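Side-chain contacts in PUA domain-containing protein (Pyrococcus horikoshii, PDB 3D79), which is of unknown function but carries a PUA domain and probably binds RNA: residues M40-K43 with K44-V47; F32-E35 with I36-M40. One frame throughout, in Å; residues are numbered along the deposited sequence.

Contact 1: residues M40-K43 with K44-V47; sequences MLNK and KDEV
N42 to D45 forms a type I beta turn just after the chain leaves helix 34-40, closed by the backbone bond from D45 N to N42 O at 3.1 Å. The side chains at the two ends of this turn tie it a second and third time. N42 has CG set between its own N and carbonyl carbon (chi1 69°), which brings OD1 over the turn to accept K44 N at 3.0 Å, the donor lying 25° from the amide plane. D45 reaches back: OD2 takes N42 N at 2.9 Å in a nearly straight bond (173°), met from above the carboxylate plane. The two side chains cross at about a right angle. D45 OD1 has a further partner in N62 ND2, which links the turn to the chain beyond strand 56-61. Next to these bonds L41 CD1 touches V47 CG2 at 3.6 Å, and L41 also packs on I24 and I25 of helix 18-32. K43 and K44 extend side by side at the exposed crest. The bond from K44 N to N42 OD1 defines an Asx turn, here superposed on the beta turn in the connection from helix 34-40 to strand 47-51.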
loop_
_atom_site.group_PDB
_atom_site.type_symbol
_atom_site.label_atom_id
_atom_site.label_comp_id
_atom_site.label_asym_id
_atom_site.label_seq_id
_atom_site.Cartn_x
_atom_site.Cartn_y
_atom_site.Cartn_z
ATOM N N MET A 40 0.837 4.951 -12.110
ATOM C CA MET A 40 1.718 5.209 -10.969
ATOM C C MET A 40 3.150 5.521 -11.385
ATOM O O MET A 40 3.826 6.311 -10.731
ATOM C CB MET A 40 1.746 4.017 -10.020
ATOM C CG MET A 40 0.454 3.769 -9.274
ATOM S SD MET A 40 0.610 2.206 -8.403
ATOM C CE MET A 40 -0.933 2.167 -7.488
ATOM N N LEU A 41 3.613 4.877 -12.452
ATOM C CA LEU A 41 5.002 5.009 -12.899
ATOM C C LEU A 41 5.180 4.528 -14.336
ATOM O O LEU A 41 4.715 3.448 -14.706
ATOM C CB LEU A 41 5.931 4.205 -11.975
ATOM C CG LEU A 41 7.426 4.112 -12.312
ATOM C CD1 LEU A 41 8.094 5.469 -12.259
ATOM C CD2 LEU A 41 8.142 3.140 -11.381
ATOM N N ASN A 42 5.873 5.323 -15.142
ATOM C CA ASN A 42 6.280 4.860 -16.463
ATOM C C ASN A 42 7.786 4.947 -16.620
ATOM O O ASN A 42 8.456 5.662 -15.862
ATOM C CB ASN A 42 5.540 5.605 -17.579
ATOM C CG ASN A 42 5.941 7.047 -17.683
ATOM O OD1 ASN A 42 7.008 7.373 -18.217
ATOM N ND2 ASN A 42 5.076 7.937 -17.199
ATOM N N LYS A 43 8.315 4.225 -17.603
ATOM C CA LYS A 43 9.767 4.045 -17.733
ATOM C C LYS A 43 10.535 5.316 -18.092
ATOM O O LYS A 43 11.764 5.306 -18.140
ATOM C CB LYS A 43 10.092 2.924 -18.725
ATOM C CG LYS A 43 9.833 3.284 -20.180
ATOM C CD LYS A 43 10.100 2.101 -21.088
ATOM C CE LYS A 43 10.033 2.532 -22.545
ATOM N NZ LYS A 43 10.012 1.364 -23.457
ATOM N N LYS A 44 9.810 6.402 -18.354
ATOM C CA LYS A 44 10.446 7.671 -18.706
ATOM C C LYS A 44 10.433 8.695 -17.568
ATOM O O LYS A 44 11.022 9.766 -17.700
ATOM C CB LYS A 44 9.807 8.266 -19.979
ATOM C CG LYS A 44 9.759 7.277 -21.142
ATOM C CD LYS A 44 9.347 7.901 -22.469
ATOM C CE LYS A 44 9.093 6.799 -23.492
ATOM N NZ LYS A 44 8.748 7.281 -24.863
ATOM N N ASP A 45 9.786 8.356 -16.448
ATOM C CA ASP A 45 9.656 9.282 -15.315
ATOM C C ASP A 45 10.983 9.525 -14.600
ATOM O O ASP A 45 11.836 8.640 -14.549
ATOM C CB ASP A 45 8.629 8.766 -14.297
ATOM C CG ASP A 45 7.190 8.876 -14.787
ATOM O OD1 ASP A 45 6.875 9.779 -15.593
ATOM O OD2 ASP A 45 6.359 8.057 -14.349
ATOM N N GLU A 46 11.149 10.724 -14.044
ATOM C CA GLU A 46 12.301 11.008 -13.201
ATOM C C GLU A 46 12.033 10.444 -11.813
ATOM O O GLU A 46 11.137 10.913 -11.109
ATOM C CB GLU A 46 12.591 12.509 -13.114
ATOM C CG GLU A 46 13.923 12.804 -12.421
ATOM C CD GLU A 46 14.393 14.235 -12.597
ATOM O OE1 GLU A 46 13.550 15.153 -12.607
ATOM O OE2 GLU A 46 15.620 14.439 -12.721
ATOM N N VAL A 47 12.813 9.437 -11.432
ATOM C CA VAL A 47 12.601 8.737 -10.171
ATOM C C VAL A 47 13.788 8.968 -9.246
ATOM O O VAL A 47 14.943 8.881 -9.665
ATOM C CB VAL A 47 12.339 7.230 -10.388
ATOM C CG1 VAL A 47 11.927 6.564 -9.091
ATOM C CG2 VAL A 47 11.247 7.034 -11.427
#

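Contact 2: residues F32-E35 with I36-M40; sequences FGEE and IARKM
Between F32 O and I36 N, a pair four residues apart, stands a water instead of a direct helical bond: it donates to the carbonyl at 2.7 Å and accepts from the amide at 2.9 Å. This marks the junction of two successive helices, 18-32 and 34-40, with G33 as the N-cap of the second. At G33 phi is 89°, and with the psi found there a beta carbon would press on the carbonyl O of F32. A37 N makes a direct bond to G33 O at 3.1 Å, four residues back. I36 turns its CG2 onto F32 CB at 3.6 Å, the two side chains crossing at about a right angle, and I36 also touches W93 and P94. Replacing I36 by an alanine is likely to open a gap where CG2 lay against F32 CB, and to cost W93 and P94 much of their apolar contact with this side chain. Two residues further on, E34 and R38 form an exposed salt bridge, with OE1 2.7 Å from NH1 at the guanidinium edge and OE2 in a weak bond to the same nitrogen. The bend of E34 at chi2 (-83°) swings its carboxylate back toward R38, whose guanidinium has E35 CA over one face. On the buried side M40 makes a Met-aromatic contact, SD 5.0 Å from the F32 ring centroid and 35° off its normal, with CE above one face toward the rim.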
loop_
_atom_site.group_PDB
_atom_site.type_symbol
_atom_site.label_atom_id
_atom_site.label_comp_id
_atom_site.label_asym_id
_atom_site.label_seq_id
_atom_site.Cartn_x
_atom_site.Cartn_y
_atom_site.Cartn_z
ATOM N N PHE A 32 -0.869 -4.924 -9.278
ATOM C CA PHE A 32 -2.076 -4.143 -9.594
ATOM C C PHE A 32 -2.603 -4.313 -11.013
ATOM O O PHE A 32 -3.694 -3.833 -11.336
ATOM C CB PHE A 32 -1.812 -2.662 -9.343
ATOM C CG PHE A 32 -1.510 -2.346 -7.914
ATOM C CD1 PHE A 32 -2.521 -2.365 -6.957
ATOM C CD2 PHE A 32 -0.214 -2.030 -7.519
ATOM C CE1 PHE A 32 -2.248 -2.077 -5.623
ATOM C CE2 PHE A 32 0.068 -1.733 -6.192
ATOM C CZ PHE A 32 -0.949 -1.762 -5.241
ATOM N N GLY A 33 -1.824 -4.980 -11.854
ATOM C CA GLY A 33 -2.128 -5.038 -13.273
ATOM C C GLY A 33 -1.476 -3.865 -13.971
ATOM O O GLY A 33 -1.246 -2.812 -13.367
ATOM N N GLU A 34 -1.190 -4.048 -15.256
ATOM C CA GLU A 34 -0.450 -3.058 -16.033
ATOM C C GLU A 34 -1.158 -1.699 -16.103
ATOM O O GLU A 34 -0.498 -0.663 -16.106
ATOM C CB GLU A 34 -0.134 -3.620 -17.433
ATOM C CG GLU A 34 0.897 -2.826 -18.238
ATOM C CD GLU A 34 0.284 -1.640 -18.962
ATOM O OE1 GLU A 34 -0.917 -1.708 -19.307
ATOM O OE2 GLU A 34 0.999 -0.638 -19.186
ATOM N N GLU A 35 -2.490 -1.702 -16.129
ATOM C CA GLU A 35 -3.262 -0.459 -16.235
ATOM C C GLU A 35 -3.074 0.472 -15.032
ATOM O O GLU A 35 -2.720 1.645 -15.199
ATOM C CB GLU A 35 -4.747 -0.746 -16.487
ATOM C CG GLU A 35 -5.604 0.513 -16.626
ATOM C CD GLU A 35 -6.887 0.279 -17.400
ATOM O OE1 GLU A 35 -6.808 -0.146 -18.574
ATOM O OE2 GLU A 35 -7.974 0.540 -16.842
ATOM N N ILE A 36 -3.311 -0.048 -13.829
ATOM C CA ILE A 36 -3.134 0.732 -12.602
ATOM C C ILE A 36 -1.669 1.136 -12.423
ATOM O O ILE A 36 -1.370 2.298 -12.122
ATOM C CB ILE A 36 -3.663 -0.029 -11.360
ATOM C CG1 ILE A 36 -5.195 -0.052 -11.373
ATOM C CG2 ILE A 36 -3.148 0.611 -10.074
ATOM C CD1 ILE A 36 -5.832 -1.026 -10.380
ATOM N N ALA A 37 -0.769 0.177 -12.631
ATOM C CA ALA A 37 0.671 0.403 -12.531
ATOM C C ALA A 37 1.156 1.540 -13.429
ATOM O O ALA A 37 1.962 2.369 -13.003
ATOM C CB ALA A 37 1.423 -0.875 -12.856
ATOM N N ARG A 38 0.649 1.574 -14.662
ATOM C CA ARG A 38 1.074 2.557 -15.662
ATOM C C ARG A 38 0.837 3.993 -15.208
ATOM O O ARG A 38 1.658 4.872 -15.472
ATOM C CB ARG A 38 0.397 2.295 -17.013
ATOM C CG ARG A 38 0.975 3.120 -18.164
ATOM C CD ARG A 38 0.297 2.833 -19.506
ATOM N NE ARG A 38 -1.158 2.988 -19.447
ATOM C CZ ARG A 38 -2.034 2.004 -19.650
ATOM N NH1 ARG A 38 -1.617 0.782 -19.945
ATOM N NH2 ARG A 38 -3.337 2.246 -19.568
ATOM N N LYS A 39 -0.274 4.232 -14.517
ATOM C CA LYS A 39 -0.554 5.576 -14.020
ATOM C C LYS A 39 0.339 5.952 -12.836
ATOM O O LYS A 39 0.589 7.132 -12.603
ATOM C CB LYS A 39 -2.035 5.754 -13.682
ATOM C CG LYS A 39 -2.905 5.989 -14.921
ATOM C CD LYS A 39 -4.257 6.644 -14.596
ATOM C CE LYS A 39 -4.113 7.997 -13.884
ATOM N NZ LYS A 39 -3.128 8.931 -14.514
ATOM N N MET A 40 0.837 4.951 -12.110
ATOM C CA MET A 40 1.718 5.209 -10.969
ATOM C C MET A 40 3.150 5.521 -11.385
ATOM O O MET A 40 3.826 6.311 -10.731
ATOM C CB MET A 40 1.746 4.017 -10.020
ATOM C CG MET A 40 0.454 3.769 -9.274
ATOM S SD MET A 40 0.610 2.206 -8.403
ATOM C CE MET A 40 -0.933 2.167 -7.488
HETATM O O HOH W 1 -4.700 -2.593 -13.561
#

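Overall arrangement
Contact 2 comes first along the chain and contact 1 follows directly, with M40 belonging to both and their centres about 12 Å apart. Together they trace helix 34-40 from its N-cap junction with helix 18-32, through its end, to the turn that delivers the chain into strand 47-51 of the five-stranded antiparallel sheet. Both belong to the Pre-PUA-like domain and pack on helix 18-32: A37 and M40 meet L28, while contact 1 also packs nearer that helix's start. They sit on the same side of the chain's centre. Contact 2 also reaches the loop residues W93 and P94, so the two contacts join helices 18-32 and 34-40 to the five-stranded sheet and to that loop.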